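Local coordinates for putative periplasmic protein (Bacteroides eggerthii, PDB 4HBR), which is of unknown function, a putative periplasmic protein of the PF11396 family built on one long antiparallel sheet with short helices, at residues A[2-6]-A[7-11]; A[45-48]-A[49-53]. All coordinates share one frame; numbering follows the deposited sequence.

Contact 1 (A[2-6]-A[7-11])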
ATOM      1  N   GLY A   2     -10.888  15.602  -8.043  1.00 74.72           N
ATOM      2  CA  GLY A   2     -11.410  14.321  -8.511  1.00 72.69           C
ATOM      3  C   GLY A   2     -12.828  14.067  -8.037  1.00 75.11           C
ATOM      4  O   GLY A   2     -13.332  14.768  -7.148  1.00 75.92           O
ATOM      5  N   TYR A   3     -13.488  13.062  -8.625  1.00 69.66           N
ATOM      6  CA  TYR A   3     -14.859  12.753  -8.240  1.00 69.27           C
ATOM      7  C   TYR A   3     -14.946  11.582  -7.263  1.00 70.96           C
ATOM      8  O   TYR A   3     -14.259  10.562  -7.406  1.00 68.75           O
ATOM      9  CB  TYR A   3     -15.767  12.474  -9.463  1.00 71.29           C
ATOM     10  CG  TYR A   3     -17.154  12.005  -9.064  1.00 72.70           C
ATOM     11  CD1 TYR A   3     -18.095  12.899  -8.551  1.00 76.57           C
ATOM     12  CD2 TYR A   3     -17.487  10.652  -9.089  1.00 72.07           C
ATOM     13  CE1 TYR A   3     -19.346  12.463  -8.113  1.00 77.91           C
ATOM     14  CE2 TYR A   3     -18.729  10.201  -8.640  1.00 73.92           C
ATOM     15  CZ  TYR A   3     -19.662  11.113  -8.164  1.00 83.65           C
ATOM     16  OH  TYR A   3     -20.901  10.686  -7.739  1.00 84.85           O
ATOM     17  N   ALA A   4     -15.880  11.734  -6.319  1.00 67.18           N
ATOM     18  CA  ALA A   4     -16.304  10.768  -5.327  1.00 64.82           C
ATOM     19  C   ALA A   4     -17.701  11.142  -4.845  1.00 70.56           C
ATOM     20  O   ALA A   4     -17.952  12.331  -4.621  1.00 70.93           O
ATOM     21  CB  ALA A   4     -15.336  10.736  -4.163  1.00 63.00           C
ATOM     22  N   PRO A   5     -18.628  10.169  -4.667  1.00 67.56           N
ATOM     23  CA  PRO A   5     -19.964  10.528  -4.141  1.00 69.80           C
ATOM     24  C   PRO A   5     -19.864  11.166  -2.753  1.00 75.66           C
ATOM     25  O   PRO A   5     -18.913  10.893  -2.019  1.00 72.92           O
ATOM     26  CB  PRO A   5     -20.703   9.189  -4.084  1.00 70.69           C
ATOM     27  CG  PRO A   5     -19.888   8.234  -4.908  1.00 72.85           C
ATOM     28  CD  PRO A   5     -18.486   8.710  -4.850  1.00 66.35           C
ATOM     29  N   ASP A   6     -20.839  12.020  -2.399  1.00 76.79           N
ATOM     30  CA  ASP A   6     -20.881  12.731  -1.115  1.00 76.87           C
ATOM     31  C   ASP A   6     -20.763  11.779   0.074  1.00 76.05           C
ATOM     32  O   ASP A   6     -20.002  12.064   1.010  1.00 75.62           O
ATOM     33  CB  ASP A   6     -22.166  13.575  -0.990  1.00 83.40           C
ATOM     34  CG  ASP A   6     -22.171  14.867  -1.795  1.00103.09           C
ATOM     35  OD1 ASP A   6     -21.087  15.482  -1.947  1.00104.03           O
ATOM     36  OD2 ASP A   6     -23.271  15.300  -2.222  1.00113.86           O
ATOM     37  N   SER A   7     -21.468  10.629   0.015  1.00 68.62           N
ATOM     38  CA  SER A   7     -21.460   9.609   1.072  1.00 64.72           C
ATOM     39  C   SER A   7     -20.051   9.071   1.340  1.00 62.74           C
ATOM     40  O   SER A   7     -19.708   8.820   2.492  1.00 60.57           O
ATOM     41  CB  SER A   7     -22.399   8.459   0.718  1.00 67.78           C
ATOM     42  OG  SER A   7     -21.935   7.688  -0.379  1.00 74.85           O
ATOM     43  N   VAL A   8     -19.249   8.900   0.272  1.00 57.87           N
ATOM     44  CA  VAL A   8     -17.885   8.377   0.310  1.00 54.64           C
ATOM     45  C   VAL A   8     -16.971   9.446   0.940  1.00 60.56           C
ATOM     46  O   VAL A   8     -16.148   9.126   1.805  1.00 58.45           O
ATOM     47  CB  VAL A   8     -17.429   7.925  -1.110  1.00 56.74           C
ATOM     48  CG1 VAL A   8     -15.935   7.651  -1.168  1.00 53.69           C
ATOM     49  CG2 VAL A   8     -18.206   6.697  -1.573  1.00 56.44           C
ATOM     50  N   GLN A   9     -17.150  10.715   0.545  1.00 60.13           N
ATOM     51  CA  GLN A   9     -16.373  11.835   1.088  1.00 60.37           C
ATOM     52  C   GLN A   9     -16.660  12.030   2.589  1.00 65.14           C
ATOM     53  O   GLN A   9     -15.723  12.297   3.352  1.00 63.70           O
ATOM     54  CB  GLN A   9     -16.655  13.120   0.299  1.00 64.15           C
ATOM     55  CG  GLN A   9     -16.067  13.077  -1.117  1.00 67.98           C
ATOM     56  CD  GLN A   9     -16.250  14.378  -1.832  1.00 83.85           C
ATOM     57  OE1 GLN A   9     -15.655  15.396  -1.478  1.00 79.74           O
ATOM     58  NE2 GLN A   9     -17.091  14.378  -2.851  1.00 75.56           N
ATOM     59  N   ILE A  10     -17.945  11.858   3.014  1.00 63.17           N
ATOM     60  CA  ILE A  10     -18.379  11.967   4.420  1.00 62.44           C
ATOM     61  C   ILE A  10     -17.748  10.815   5.235  1.00 64.21           C
ATOM     62  O   ILE A  10     -17.235  11.047   6.339  1.00 64.33           O
ATOM     63  CB  ILE A  10     -19.939  12.023   4.532  1.00 67.40           C
ATOM     64  CG1 ILE A  10     -20.462  13.390   4.045  1.00 69.83           C
ATOM     65  CG2 ILE A  10     -20.434  11.749   5.974  1.00 67.87           C
ATOM     66  CD1 ILE A  10     -21.871  13.394   3.524  1.00 77.63           C
ATOM     67  N   ALA A  11     -17.727   9.601   4.653  1.00 58.10           N
ATOM     68  CA  ALA A  11     -17.140   8.412   5.279  1.00 54.50           C
ATOM     69  C   ALA A  11     -15.637   8.590   5.550  1.00 55.61           C
ATOM     70  O   ALA A  11     -15.183   8.212   6.627  1.00 53.38           O
ATOM     71  CB  ALA A  11     -17.378   7.190   4.421  1.00 53.82           C
TER
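Gln9 swings its CG to the side opposite its own carbonyl carbon (chi1 -70°) and runs on extended through CD, which carries the amide back along the first turn of the helix to Ala4. There NE2 of Gln9 gives a hydrogen bond of 2.8 Å to the backbone O of Ala4. The bond is short but bent, 144° at the hydrogen, and the amide nitrogen sits above the carbonyl plane of Ala4 instead of on a lone pair. On the way, CG of Gln9 passes 3.9 Å from CB of Ala4, so the aliphatic part of the chain packs on the methyl while its end grips the carbonyl.

Val8 packs on the ring of Pro5. Its CG1 lies anti to the backbone N (chi1 168°), leaving CG2 beside that nitrogen and against the proline ring, where CG2 of Val8 is 3.9 Å from CD of Pro5. The carbonyl of Pro5 serves two amides: Gln9 N reaches Pro5 O at 3.1 Å in the carbonyl plane, while Val8 N makes a weak, strongly bent bond to the same oxygen. Ile10 N then bonds to Asp6 O at 2.9 Å, and CG1 of Ile10 comes within 3.3 Å of Asp6 O.

Ala4 and Val8 also rest on Trp24 of strand 23-27, which places this turn against the sheet. With Pro5 at the N-cap position and the first i to i+4 bond accepted by its carbonyl, this is the N-terminal start of an alpha-helix, helix 6-15, tied back to its lead-in by a glutamine side chain.

Contact 2 (A[45-48]-A[49-53])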
ATOM      1  N   TRP A  45      -9.450   2.936  -0.035  1.00 41.26           N
ATOM      2  CA  TRP A  45     -10.386   2.411  -1.052  1.00 40.81           C
ATOM      3  C   TRP A  45     -11.775   2.307  -0.461  1.00 44.73           C
ATOM      4  O   TRP A  45     -11.938   1.831   0.661  1.00 43.38           O
ATOM      5  CB  TRP A  45      -9.945   1.025  -1.564  1.00 38.00           C
ATOM      6  CG  TRP A  45      -8.830   1.031  -2.566  1.00 38.23           C
ATOM      7  CD1 TRP A  45      -8.922   0.723  -3.893  1.00 41.56           C
ATOM      8  CD2 TRP A  45      -7.453   1.358  -2.322  1.00 36.90           C
ATOM      9  NE1 TRP A  45      -7.682   0.800  -4.485  1.00 39.94           N
ATOM     10  CE2 TRP A  45      -6.764   1.205  -3.550  1.00 40.41           C
ATOM     11  CE3 TRP A  45      -6.718   1.694  -1.168  1.00 37.34           C
ATOM     12  CZ2 TRP A  45      -5.386   1.434  -3.669  1.00 39.10           C
ATOM     13  CZ3 TRP A  45      -5.347   1.867  -1.278  1.00 37.74           C
ATOM     14  CH2 TRP A  45      -4.699   1.766  -2.522  1.00 38.34           C
ATOM     15  N   PHE A  46     -12.773   2.708  -1.232  1.00 43.14           N
ATOM     16  CA  PHE A  46     -14.182   2.679  -0.846  1.00 44.24           C
ATOM     17  C   PHE A  46     -15.047   2.041  -1.904  1.00 50.74           C
ATOM     18  O   PHE A  46     -14.828   2.274  -3.096  1.00 52.14           O
ATOM     19  CB  PHE A  46     -14.703   4.121  -0.618  1.00 47.13           C
ATOM     20  CG  PHE A  46     -14.162   4.830   0.596  1.00 47.78           C
ATOM     21  CD1 PHE A  46     -14.805   4.726   1.823  1.00 50.39           C
ATOM     22  CD2 PHE A  46     -13.020   5.628   0.509  1.00 48.96           C
ATOM     23  CE1 PHE A  46     -14.294   5.376   2.952  1.00 50.43           C
ATOM     24  CE2 PHE A  46     -12.519   6.296   1.638  1.00 50.58           C
ATOM     25  CZ  PHE A  46     -13.146   6.145   2.855  1.00 48.43           C
ATOM     26  N   THR A  47     -16.086   1.307  -1.479  1.00 48.33           N
ATOM     27  CA  THR A  47     -17.122   0.813  -2.391  1.00 49.27           C
ATOM     28  C   THR A  47     -18.031   2.017  -2.705  1.00 56.75           C
ATOM     29  O   THR A  47     -18.054   2.964  -1.902  1.00 54.81           O
ATOM     30  CB  THR A  47     -17.929  -0.349  -1.784  1.00 56.21           C
ATOM     31  OG1 THR A  47     -18.669   0.109  -0.657  1.00 58.08           O
ATOM     32  CG2 THR A  47     -17.084  -1.560  -1.441  1.00 54.84           C
ATOM     33  N   PRO A  48     -18.848   2.004  -3.790  1.00 57.73           N
ATOM     34  CA  PRO A  48     -19.752   3.145  -4.032  1.00 60.33           C
ATOM     35  C   PRO A  48     -20.765   3.377  -2.888  1.00 68.25           C
ATOM     36  O   PRO A  48     -21.305   4.487  -2.774  1.00 70.39           O
ATOM     37  CB  PRO A  48     -20.453   2.757  -5.339  1.00 63.26           C
ATOM     38  CG  PRO A  48     -19.493   1.828  -6.013  1.00 65.07           C
ATOM     39  CD  PRO A  48     -18.953   1.011  -4.882  1.00 58.68           C
ATOM     40  N   ASP A  49     -20.966   2.360  -2.002  1.00 64.26           N
ATOM     41  CA  ASP A  49     -21.862   2.423  -0.840  1.00 65.28           C
ATOM     42  C   ASP A  49     -21.153   2.981   0.415  1.00 67.45           C
ATOM     43  O   ASP A  49     -21.681   2.845   1.525  1.00 68.78           O
ATOM     44  CB  ASP A  49     -22.468   1.039  -0.549  1.00 68.02           C
ATOM     45  CG  ASP A  49     -23.441   0.565  -1.623  1.00 93.16           C
ATOM     46  OD1 ASP A  49     -24.460   1.265  -1.865  1.00 97.65           O
ATOM     47  OD2 ASP A  49     -23.198  -0.508  -2.212  1.00103.57           O
ATOM     48  N   ALA A  50     -19.981   3.639   0.224  1.00 60.75           N
ATOM     49  CA  ALA A  50     -19.150   4.304   1.241  1.00 59.40           C
ATOM     50  C   ALA A  50     -18.576   3.347   2.317  1.00 62.37           C
ATOM     51  O   ALA A  50     -18.336   3.766   3.452  1.00 62.36           O
ATOM     52  CB  ALA A  50     -19.914   5.451   1.908  1.00 61.67           C
ATOM     53  N   GLU A  51     -18.298   2.096   1.945  1.00 56.99           N
ATOM     54  CA  GLU A  51     -17.677   1.126   2.849  1.00 54.44           C
ATOM     55  C   GLU A  51     -16.182   1.085   2.537  1.00 53.85           C
ATOM     56  O   GLU A  51     -15.820   0.839   1.383  1.00 54.68           O
ATOM     57  CB  GLU A  51     -18.306  -0.282   2.700  1.00 56.07           C
ATOM     58  CG  GLU A  51     -19.820  -0.350   2.841  1.00 75.03           C
ATOM     59  CD  GLU A  51     -20.559  -1.353   1.960  1.00110.82           C
ATOM     60  OE1 GLU A  51     -20.036  -1.748   0.891  1.00 99.45           O
ATOM     61  OE2 GLU A  51     -21.704  -1.706   2.328  1.00115.18           O
ATOM     62  N   TRP A  52     -15.318   1.354   3.522  1.00 45.89           N
ATOM     63  CA  TRP A  52     -13.873   1.299   3.274  1.00 43.16           C
ATOM     64  C   TRP A  52     -13.457  -0.188   3.227  1.00 45.96           C
ATOM     65  O   TRP A  52     -13.976  -0.993   4.006  1.00 46.93           O
ATOM     66  CB  TRP A  52     -13.058   2.141   4.289  1.00 40.00           C
ATOM     67  CG  TRP A  52     -12.780   1.470   5.606  1.00 39.93           C
ATOM     68  CD1 TRP A  52     -13.572   1.492   6.727  1.00 43.65           C
ATOM     69  CD2 TRP A  52     -11.596   0.726   5.963  1.00 37.81           C
ATOM     70  NE1 TRP A  52     -12.960   0.804   7.759  1.00 41.58           N
ATOM     71  CE2 TRP A  52     -11.744   0.327   7.317  1.00 41.50           C
ATOM     72  CE3 TRP A  52     -10.411   0.378   5.278  1.00 37.08           C
ATOM     73  CZ2 TRP A  52     -10.762  -0.415   7.985  1.00 38.26           C
ATOM     74  CZ3 TRP A  52      -9.440  -0.358   5.949  1.00 36.19           C
ATOM     75  CH2 TRP A  52      -9.621  -0.744   7.283  1.00 36.07           C
ATOM     76  N   VAL A  53     -12.593  -0.554   2.267  1.00 40.00           N
ATOM     77  CA  VAL A  53     -12.190  -1.948   2.050  1.00 38.13           C
ATOM     78  C   VAL A  53     -10.669  -2.131   2.154  1.00 39.58           C
ATOM     79  O   VAL A  53     -10.198  -3.256   2.296  1.00 40.27           O
ATOM     80  CB  VAL A  53     -12.734  -2.508   0.701  1.00 42.65           C
ATOM     81  CG1 VAL A  53     -14.263  -2.631   0.726  1.00 44.03           C
ATOM     82  CG2 VAL A  53     -12.281  -1.666  -0.487  1.00 42.46           C
TER
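Thr47 and Glu51 meet through their polar ends beside the turn of the hairpin: OG1 of Thr47 donates to OE1 of Glu51 at 2.8 Å, reaching the carboxylate from above its plane. The same hydroxyl oxygen accepts a longer bond, 3.3 Å, from the backbone N of Glu51. OG1 stands between the backbone N and the carbonyl carbon of its own residue (chi1 65°), which turns it across to the returning strand and leaves CG2, anti to the carbonyl carbon, against CG1 of Val53 at 3.7 Å, the two side chains crossing at about a right angle.

The tight part is the paired end. Phe46 and Trp52 form an antiparallel non-hydrogen-bonded pair, flanked by Val53 N to Trp45 O at 2.9 Å and Thr47 N to Glu51 O at the same length, with N-H...O angles of 163° and 165°. On the face carrying Phe46 and Trp52, CE1 of the phenylalanine touches CB of Trp52 at 3.7 Å, while the indole turns off to Met15 and Pro92 and makes a cation-pi contact with Lys55. CB of Trp45 meets CG2 of Val53, also at 3.7 Å. Looser is the tip, a type I turn from Thr47 to Ala50 closed by Ala50 N to Thr47 O, 2.9 Å; there Pro48 and Asp49 are exposed, as is Glu51 just beyond.

This is the end of the beta hairpin of strands 40-46 and 52-58. Val8, Leu12 and Met15 of helix 6-15 pack against Phe46, whereas Trp45 packs against Tyr30 and Val32 of strand 30-37 and its NE1 is hydrogen-bonded to Asp27 OD2.

Contact 1 comes first in the chain and contact 2 follows, yet their centres are only about 10 Å apart and they pack directly together. The start of helix 6-15 lies against the hairpin end: CG1 of Val8 is 3.8 Å from CG of Phe46, and CG2 of Val8 is 3.8 Å from the O of Thr47. Ala50 fits in beside them, its CB 3.4 Å from Ser7 O and its O 3.7 Å from CB of Ala11. Val8, which touches Pro5 in contact 1, therefore also meets contact 2. These meetings are plain packing, which joins the N-terminal helix to the sheet in a protein whose function is unknown.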